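Local coordinates for cytoplasmic Protein STM1381 (Salmonella enterica subsp. enterica serovar Typhimurium, PDB 3SOZ) that is of unknown function but belongs to a putative glutamine amidotransferase family, within the clan of class I glutaminase domains, at residues Q171-W176 with A236-N241; S191-E196 with L202-T207. One frame throughout, in Å; residues are numbered along the deposited sequence.

Contact 1: residues Q171-W176 with A236-N241; sequences QPFSEW and ATFWCN
Trp176 and Phe238 form a T-shaped aromatic pair. It packs helix 235-246 against the start of strand 175-187, which belongs to the large mixed sheet of this putative glutamine amidotransferase. The edge of the six-membered ring of Trp176 is directed at the face of Phe238. The two centroids are 5.4 Å apart and the planes stand at 79°. The far end of the indole does the touching: Trp176 CH2 lies 3.6 Å from Phe238 CE1 and 3.9 Å from Phe238 CZ. Phe238 has its CG anti to the backbone N (chi1 161°), which carries the ring off the helix toward the two aromatic side chains of 171-176.

Phe173 adds a second, more distant contact to the same ring. It comes in at a slant, with Phe173 CE2 4.2 Å from Phe238 CD1. Its CE1 also lies over one face of the Trp176 ring, toward the rim. The three buried rings therefore pack as one cluster, and Trp232 meets both Phe173 and Trp176. The polar end of the indole is satisfied away from the helix, by a hydrogen bond from Trp176 NE1 to Asn162 OD1.

The other side of the contact is loose. Here Pro172, Thr237 and Asn241 face one another across a wider spacing, and Pro172 and Thr237 are exposed to solvent. Pro172 CG stays 5.1 Å from Asn241 ND2 and 5.2 Å from Thr237 CG2. Ile169, just before 171-176 in the chain, touches the side chains of both Phe238 and Asn241. On the helix itself the aromatic packing runs on to the next residue: Phe238 CE2 sits 3.5 Å above the plane of the Trp239 ring, over its centre.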
loop_
_atom_site.group_PDB
_atom_site.type_symbol
_atom_site.label_atom_id
_atom_site.label_comp_id
_atom_site.label_asym_id
_atom_site.label_seq_id
_atom_site.Cartn_x
_atom_site.Cartn_y
_atom_site.Cartn_z
ATOM N N GLN A 171 26.821 18.337 -20.357
ATOM C CA GLN A 171 27.711 19.486 -20.657
ATOM C C GLN A 171 26.925 20.794 -20.789
ATOM O O GLN A 171 27.125 21.712 -19.981
ATOM C CB GLN A 171 28.656 19.256 -21.871
ATOM C CG GLN A 171 29.877 18.281 -21.661
ATOM C CD GLN A 171 30.484 18.190 -20.208
ATOM O OE1 GLN A 171 31.624 17.708 -20.025
ATOM N NE2 GLN A 171 29.712 18.612 -19.189
ATOM N N PRO A 172 25.979 20.841 -21.754
ATOM C CA PRO A 172 25.342 22.083 -22.219
ATOM C C PRO A 172 24.653 22.982 -21.162
ATOM O O PRO A 172 24.205 24.091 -21.511
ATOM C CB PRO A 172 24.315 21.576 -23.253
ATOM C CG PRO A 172 24.793 20.186 -23.619
ATOM C CD PRO A 172 25.347 19.655 -22.364
ATOM N N PHE A 173 24.570 22.519 -19.906
ATOM C CA PHE A 173 23.935 23.283 -18.814
ATOM C C PHE A 173 24.598 22.961 -17.486
ATOM O O PHE A 173 25.272 21.917 -17.348
ATOM C CB PHE A 173 22.434 22.955 -18.716
ATOM C CG PHE A 173 22.150 21.495 -18.434
ATOM C CD1 PHE A 173 22.292 20.972 -17.140
ATOM C CD2 PHE A 173 21.761 20.641 -19.462
ATOM C CE1 PHE A 173 22.070 19.639 -16.876
ATOM C CE2 PHE A 173 21.533 19.305 -19.199
ATOM C CZ PHE A 173 21.685 18.807 -17.903
ATOM N N SER A 174 24.391 23.835 -16.500
ATOM C CA SER A 174 24.892 23.568 -15.135
ATOM C C SER A 174 23.821 23.715 -14.061
ATOM O O SER A 174 23.859 23.016 -13.034
ATOM C CB SER A 174 26.110 24.447 -14.786
ATOM O OG SER A 174 25.747 25.812 -14.639
ATOM N N GLU A 175 22.895 24.643 -14.316
ATOM C CA GLU A 175 21.755 24.910 -13.440
ATOM C C GLU A 175 20.445 24.312 -14.004
ATOM O O GLU A 175 20.092 24.489 -15.194
ATOM C CB GLU A 175 21.652 26.424 -13.179
ATOM C CG GLU A 175 20.218 26.992 -12.965
ATOM C CD GLU A 175 20.163 28.195 -12.002
ATOM O OE1 GLU A 175 20.930 28.205 -10.991
ATOM O OE2 GLU A 175 19.328 29.108 -12.256
ATOM N N TRP A 176 19.750 23.577 -13.140
ATOM C CA TRP A 176 18.498 22.892 -13.494
ATOM C C TRP A 176 17.253 23.718 -13.158
ATOM O O TRP A 176 17.254 24.494 -12.190
ATOM C CB TRP A 176 18.415 21.590 -12.721
ATOM C CG TRP A 176 19.208 20.452 -13.299
ATOM C CD1 TRP A 176 20.531 20.165 -13.077
ATOM C CD2 TRP A 176 18.710 19.405 -14.144
ATOM N NE1 TRP A 176 20.888 19.013 -13.740
ATOM C CE2 TRP A 176 19.791 18.527 -14.407
ATOM C CE3 TRP A 176 17.447 19.114 -14.701
ATOM C CZ2 TRP A 176 19.647 17.377 -15.213
ATOM C CZ3 TRP A 176 17.315 17.979 -15.521
ATOM C CH2 TRP A 176 18.405 17.126 -15.759
ATOM N N ALA A 236 14.427 19.709 -24.796
ATOM C CA ALA A 236 14.430 18.766 -25.940
ATOM C C ALA A 236 15.783 18.034 -26.139
ATOM O O ALA A 236 15.866 16.803 -26.114
ATOM C CB ALA A 236 14.003 19.476 -27.213
ATOM N N THR A 237 16.842 18.809 -26.286
ATOM C CA THR A 237 18.176 18.268 -26.412
ATOM C C THR A 237 18.496 17.330 -25.248
ATOM O O THR A 237 19.205 16.328 -25.410
ATOM C CB THR A 237 19.215 19.424 -26.476
ATOM O OG1 THR A 237 18.952 20.216 -27.642
ATOM C CG2 THR A 237 20.645 18.888 -26.530
ATOM N N PHE A 238 17.995 17.649 -24.067
ATOM C CA PHE A 238 18.357 16.830 -22.947
ATOM C C PHE A 238 17.876 15.394 -23.144
ATOM O O PHE A 238 18.585 14.457 -22.788
ATOM C CB PHE A 238 17.812 17.390 -21.647
ATOM C CG PHE A 238 17.764 16.389 -20.552
ATOM C CD1 PHE A 238 18.904 16.100 -19.815
ATOM C CD2 PHE A 238 16.576 15.718 -20.261
ATOM C CE1 PHE A 238 18.873 15.168 -18.791
ATOM C CE2 PHE A 238 16.535 14.769 -19.238
ATOM C CZ PHE A 238 17.681 14.498 -18.494
ATOM N N TRP A 239 16.672 15.224 -23.689
ATOM C CA TRP A 239 16.111 13.882 -23.843
ATOM C C TRP A 239 16.736 13.189 -25.044
ATOM O O TRP A 239 17.150 12.031 -24.959
ATOM C CB TRP A 239 14.582 13.917 -23.934
ATOM C CG TRP A 239 13.912 14.339 -22.640
ATOM C CD1 TRP A 239 13.253 15.511 -22.393
ATOM C CD2 TRP A 239 13.846 13.585 -21.421
ATOM N NE1 TRP A 239 12.795 15.540 -21.100
ATOM C CE2 TRP A 239 13.142 14.367 -20.483
ATOM C CE3 TRP A 239 14.312 12.327 -21.035
ATOM C CZ2 TRP A 239 12.884 13.923 -19.186
ATOM C CZ3 TRP A 239 14.062 11.889 -19.746
ATOM C CH2 TRP A 239 13.361 12.688 -18.834
ATOM N N CYS A 240 16.842 13.905 -26.157
ATOM C CA CYS A 240 17.578 13.402 -27.286
ATOM C C CYS A 240 18.953 12.861 -26.853
ATOM O O CYS A 240 19.295 11.721 -27.175
ATOM C CB CYS A 240 17.679 14.473 -28.361
ATOM S SG CYS A 240 16.058 14.799 -29.190
ATOM N N ASN A 241 19.716 13.629 -26.090
ATOM C CA ASN A 241 20.993 13.126 -25.610
ATOM C C ASN A 241 20.856 11.877 -24.770
ATOM O O ASN A 241 21.723 11.011 -24.830
ATOM C CB ASN A 241 21.724 14.149 -24.755
ATOM C CG ASN A 241 22.577 15.127 -25.569
ATOM O OD1 ASN A 241 22.168 15.659 -26.596
ATOM N ND2 ASN A 241 23.772 15.400 -25.054
#

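Contact 2: residues S191-E196 with L202-T207; sequences SQVLAE and LLVMGT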
loop_
_atom_site.group_PDB
_atom_site.type_symbol
_atom_site.label_atom_id
_atom_site.label_comp_id
_atom_site.label_asym_id
_atom_site.label_seq_id
_atom_site.Cartn_x
_atom_site.Cartn_y
_atom_site.Cartn_z
ATOM N N SER A 191 27.777 1.783 -11.610
ATOM C CA SER A 191 26.779 2.727 -12.132
ATOM C C SER A 191 27.195 4.173 -11.896
ATOM O O SER A 191 27.822 4.503 -10.887
ATOM C CB SER A 191 25.383 2.479 -11.520
ATOM O OG SER A 191 25.330 2.932 -10.180
ATOM N N GLN A 192 26.835 5.038 -12.829
ATOM C CA GLN A 192 27.335 6.391 -12.761
ATOM C C GLN A 192 26.197 7.416 -12.705
ATOM O O GLN A 192 25.308 7.412 -13.555
ATOM C CB GLN A 192 28.414 6.669 -13.844
ATOM C CG GLN A 192 27.997 6.514 -15.341
ATOM C CD GLN A 192 28.354 5.136 -16.036
ATOM O OE1 GLN A 192 28.810 4.162 -15.391
ATOM N NE2 GLN A 192 28.114 5.072 -17.371
ATOM N N VAL A 193 26.231 8.246 -11.657
ATOM C CA VAL A 193 25.217 9.240 -11.342
ATOM C C VAL A 193 25.629 10.554 -11.981
ATOM O O VAL A 193 26.675 11.109 -11.662
ATOM C CB VAL A 193 25.098 9.458 -9.812
ATOM C CG1 VAL A 193 24.064 10.501 -9.510
ATOM C CG2 VAL A 193 24.768 8.180 -9.105
ATOM N N LEU A 194 24.802 11.066 -12.866
ATOM C CA LEU A 194 25.150 12.249 -13.600
ATOM C C LEU A 194 24.508 13.557 -13.088
ATOM O O LEU A 194 24.836 14.645 -13.594
ATOM C CB LEU A 194 24.816 12.040 -15.083
ATOM C CG LEU A 194 25.079 10.705 -15.811
ATOM C CD1 LEU A 194 24.825 10.880 -17.311
ATOM C CD2 LEU A 194 26.488 10.157 -15.593
ATOM N N ALA A 195 23.601 13.469 -12.105
ATOM C CA ALA A 195 22.815 14.619 -11.604
ATOM C C ALA A 195 22.158 14.189 -10.342
ATOM O O ALA A 195 21.875 13.035 -10.180
ATOM C CB ALA A 195 21.759 15.027 -12.576
ATOM N N GLU A 196 21.914 15.126 -9.441
ATOM C CA GLU A 196 21.252 14.816 -8.178
ATOM C C GLU A 196 20.217 15.865 -7.777
ATOM O O GLU A 196 20.289 17.010 -8.186
ATOM C CB GLU A 196 22.270 14.622 -7.070
ATOM C CG GLU A 196 23.006 13.325 -7.155
ATOM C CD GLU A 196 23.838 13.034 -5.895
ATOM O OE1 GLU A 196 24.642 13.902 -5.486
ATOM O OE2 GLU A 196 23.680 11.921 -5.315
ATOM N N LEU A 202 19.281 11.543 -9.444
ATOM C CA LEU A 202 18.253 11.961 -10.346
ATOM C C LEU A 202 18.451 11.349 -11.727
ATOM O O LEU A 202 17.478 11.012 -12.402
ATOM C CB LEU A 202 18.184 13.476 -10.401
ATOM C CG LEU A 202 17.098 14.248 -11.197
ATOM C CD1 LEU A 202 17.641 14.978 -12.426
ATOM C CD2 LEU A 202 15.807 13.455 -11.534
ATOM N N LEU A 203 19.707 11.202 -12.149
ATOM C CA LEU A 203 20.030 10.661 -13.469
ATOM C C LEU A 203 21.053 9.605 -13.213
ATOM O O LEU A 203 22.141 9.896 -12.750
ATOM C CB LEU A 203 20.648 11.717 -14.365
ATOM C CG LEU A 203 20.081 11.805 -15.775
ATOM C CD1 LEU A 203 21.071 12.486 -16.693
ATOM C CD2 LEU A 203 19.693 10.432 -16.307
ATOM N N VAL A 204 20.677 8.361 -13.434
ATOM C CA VAL A 204 21.580 7.271 -13.176
ATOM C C VAL A 204 21.750 6.479 -14.443
ATOM O O VAL A 204 20.774 6.122 -15.134
ATOM C CB VAL A 204 21.108 6.405 -12.012
ATOM C CG1 VAL A 204 22.053 5.262 -11.769
ATOM C CG2 VAL A 204 21.021 7.244 -10.794
HETATM N N MSE A 205 23.024 6.245 -14.743
HETATM C CA MSE A 205 23.425 5.466 -15.891
HETATM C C MSE A 205 23.977 4.135 -15.469
HETATM O O MSE A 205 24.584 3.990 -14.399
HETATM C CB MSE A 205 24.487 6.209 -16.650
HETATM C CG MSE A 205 24.242 6.156 -18.081
HETATM SE SE MSE A 205 22.915 7.497 -18.389
HETATM C CE MSE A 205 22.286 6.779 -20.107
ATOM N N GLY A 206 23.780 3.148 -16.317
ATOM C CA GLY A 206 24.246 1.802 -15.987
ATOM C C GLY A 206 24.249 0.939 -17.221
ATOM O O GLY A 206 23.990 1.438 -18.313
ATOM N N THR A 207 24.525 -0.348 -17.042
ATOM C CA THR A 207 24.597 -1.292 -18.166
ATOM C C THR A 207 23.984 -2.618 -17.708
ATOM O O THR A 207 24.131 -2.994 -16.525
ATOM C CB THR A 207 26.090 -1.599 -18.637
ATOM O OG1 THR A 207 26.817 -2.241 -17.562
ATOM C CG2 THR A 207 26.816 -0.328 -19.131
#
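Gln192 and Met205 bond to each other in both directions, in an antiparallel pair of strands whose short axes approach to 4.7 Å and run at 153° to one another. Gln192 N donates to Met205 O at 2.9 Å, and Met205 N returns a bond to Gln192 O. Val193 and Val204 make the next, non-hydrogen-bonded pair. Leu194 N then bonds to Leu203 O at 2.9 Å.

Two side chains of 191-196 meet the selenomethionine Met205 at different points: Gln192 near its CB, Leu194 at its selenium. Gln192 bends at chi2 (-97°) and folds over the base of Met205, with Gln192 CG 3.8 Å from Met205 CB. Leu194 CD1 lies 4.0 Å from Met205 SE. The same Leu194 CD1 also touches Leu203 CD1, so Leu194 bridges the two residues.

These strands are the two arms of the beta hairpin 192-197 and 200-208. Near the turn the regular pairing is disturbed, as in a beta bulge. The backbone of Leu194 departs from the extended strand conformation (psi -6°). Beyond it, Ala195 O takes a bond from Leu202 N at 3.1 Å, with the donor above the carbonyl plane, and a weak one from Leu203 N.

The methyl of Ala195 packs on Leu202 and Leu203, with Ala195 CB 3.9 Å from Leu203 CB. Leu203 and Met205 also pack against helix 235-246, Met205 on Thr245 and Ile246. The opposite face of the hairpin carries Val193 and Val204, which meet through their CG2 methyls at 4.2 Å. At the open end of the hairpin, Ser191 OG turns to Lys188 O for its hydrogen bond.

In the fold
Contact 1 and contact 2 have centres 14 Å apart and share one block of side-chain packing. In sequence, the hairpin of contact 2 is nested between the segments of contact 1. Strand 175-187 precedes strand 192-197, and helix 235-246 comes last. The aromatic pair of contact 1 lies against the hairpin. Trp176 CH2 is 4.0 Å from Leu202 CD1, and Trp176 CZ2 is 4.1 Å from Ala195 CB. From the helix, Phe238 CE1 is 4.1 Å from Leu203 CD1. The same apolar layer therefore joins strand, hairpin and helix. Both contacts belong to the structural packing between the sheet and helix 235-246.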